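Uncharacterized protein (Bacteroides uniformis, PDB 4K61) is of unknown function but belongs to the DUF2874 family of putative beta-lactamase-inhibitor-like, PepSY-like proteins. Local coordinates at residues A[81-87]-A[98-104]. Residues are numbered along the deposited sequence; the frame is centred on the assembly and turned at random.
Sequences GMVQNVT and VAVEVGM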
# COMPACT_ATOMS: atom_id res chain seq x y z
N GLY A 81 12.08 10.80 12.08
CA GLY A 81 11.51 11.37 10.85
C GLY A 81 10.07 11.84 10.95
O GLY A 81 9.41 11.66 11.97
N MSE A 82 9.60 12.45 9.87
CA MSE A 82 8.21 12.85 9.73
C MSE A 82 7.49 11.74 8.99
O MSE A 82 7.88 11.39 7.89
CB MSE A 82 8.19 14.16 8.90
CG MSE A 82 8.49 15.45 9.66
SE MSE A 82 10.40 15.62 10.17
CE MSE A 82 10.61 17.55 10.47
N VAL A 83 6.41 11.21 9.57
CA VAL A 83 5.62 10.20 8.86
C VAL A 83 4.89 10.84 7.69
O VAL A 83 4.15 11.81 7.88
CB VAL A 83 4.61 9.48 9.79
CG1 VAL A 83 3.72 8.54 8.99
CG2 VAL A 83 5.37 8.72 10.85
N GLN A 84 5.11 10.33 6.49
CA GLN A 84 4.53 10.89 5.28
C GLN A 84 3.51 10.00 4.61
O GLN A 84 2.70 10.48 3.82
CB GLN A 84 5.61 11.24 4.27
CG GLN A 84 6.47 12.39 4.73
CD GLN A 84 7.65 12.66 3.82
OE1 GLN A 84 8.00 11.83 2.97
NE2 GLN A 84 8.28 13.80 4.01
N ASN A 85 3.53 8.70 4.92
CA ASN A 85 2.52 7.79 4.40
C ASN A 85 2.43 6.57 5.30
O ASN A 85 3.43 6.14 5.88
CB ASN A 85 2.79 7.39 2.96
CG ASN A 85 1.67 6.52 2.34
OD1 ASN A 85 0.73 7.00 1.72
ND2 ASN A 85 1.79 5.20 2.53
N VAL A 86 1.20 6.08 5.47
CA VAL A 86 0.94 4.85 6.21
C VAL A 86 -0.08 4.03 5.39
O VAL A 86 -1.15 4.54 5.07
CB VAL A 86 0.37 5.11 7.62
CG1 VAL A 86 0.15 3.80 8.35
CG2 VAL A 86 1.34 5.99 8.39
N THR A 87 0.31 2.81 5.05
CA THR A 87 -0.46 1.97 4.15
C THR A 87 -0.61 0.58 4.77
O THR A 87 0.36 -0.02 5.24
CB THR A 87 0.22 1.88 2.78
OG1 THR A 87 0.37 3.19 2.26
CG2 THR A 87 -0.59 1.07 1.79
N VAL A 98 2.17 -3.42 7.46
CA VAL A 98 2.02 -1.98 7.59
C VAL A 98 3.26 -1.32 6.97
O VAL A 98 4.38 -1.53 7.45
CB VAL A 98 1.89 -1.48 9.04
CG1 VAL A 98 1.61 0.01 9.09
CG2 VAL A 98 0.78 -2.22 9.77
N ALA A 99 3.06 -0.53 5.92
CA ALA A 99 4.17 0.14 5.25
C ALA A 99 4.17 1.60 5.70
O ALA A 99 3.17 2.34 5.55
CB ALA A 99 4.04 0.04 3.76
N VAL A 100 5.28 2.01 6.31
CA VAL A 100 5.39 3.39 6.81
C VAL A 100 6.49 4.11 6.04
O VAL A 100 7.60 3.59 5.91
CB VAL A 100 5.76 3.41 8.30
CG1 VAL A 100 5.93 4.84 8.74
CG2 VAL A 100 4.70 2.68 9.10
N GLU A 101 6.18 5.30 5.51
CA GLU A 101 7.20 6.12 4.86
C GLU A 101 7.50 7.33 5.71
O GLU A 101 6.57 8.03 6.14
CB GLU A 101 6.79 6.56 3.46
CG GLU A 101 7.97 7.20 2.74
CD GLU A 101 7.84 7.25 1.22
OE1 GLU A 101 7.11 6.40 0.65
OE2 GLU A 101 8.52 8.10 0.59
N VAL A 102 8.79 7.57 5.95
CA VAL A 102 9.22 8.74 6.71
C VAL A 102 10.17 9.61 5.90
O VAL A 102 10.98 9.08 5.14
CB VAL A 102 9.92 8.35 8.02
CG1 VAL A 102 8.95 7.63 8.93
CG2 VAL A 102 11.15 7.49 7.79
N GLY A 103 10.10 10.92 6.14
CA GLY A 103 11.05 11.89 5.62
C GLY A 103 11.89 12.34 6.81
O GLY A 103 11.35 12.58 7.88
N MSE A 104 13.21 12.43 6.65
CA MSE A 104 14.09 12.77 7.78
C MSE A 104 14.32 14.25 7.91
O MSE A 104 13.93 15.04 7.03
CB MSE A 104 15.43 12.04 7.70
CG MSE A 104 15.28 10.53 7.58
SE MSE A 104 14.36 9.65 9.11
CE MSE A 104 15.76 10.07 10.45
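Val86 and Val98 lie side by side and point the same way, their CG1 methyls 4.1 Å apart; in each, CG1 stands opposite the backbone N (chi1 -179° and -175°), which turns these two methyls to one another. Val83, Val100 and Val102 continue the same apolar face: Val83 CG1 approaches Val100 CG1 at 4.3 Å, while its other branch, CG2, meets Val102 CG1. Branched, compact valines suit both the extended backbone and the helix packed against this face, 67-75, whose Phe73 touches Val83, Val100 and Val102 and whose Val69 touches Val98. The two segments are the antiparallel arms of a beta hairpin, central strands of a sheet flanked by 52-58 and 110-115. A classic beta bulge interrupts their register: Gln84 and Asn85 both face Glu101, whose carbonyl O takes a nearly straight bond from Gln84 N (2.7 Å) and a weak one from Asn85 N (3.3 Å). From the bulge the Gln84 side chain, extended beyond CG, reaches across to strand 97-103, its flat amide passing over the Gly103 backbone with NE2 3.7 Å from Gly103 CA. Glycine suits this place because it has no side chain to collide with that amide. On the face opposite the valines, Asn85 and Glu101 meet through their CB atoms, and the polar ends fit a partly exposed position. Asn85 turns its amide along its own strand to the Thr87 hydroxyl, with ND2 modelled 2.5 Å from OG1, too short to be taken at face value. Thr87 and Ala99, paired on this face, are both small and buried, where Leu134 touches Thr87 and Leu114 touches Ala99. Near the open end, selenomethionine Met104, bent at chi2 and chi3, curls back to bring SE within 3.8 Å of Gly81 CA, a close approach made easier by glycine's bare backbone.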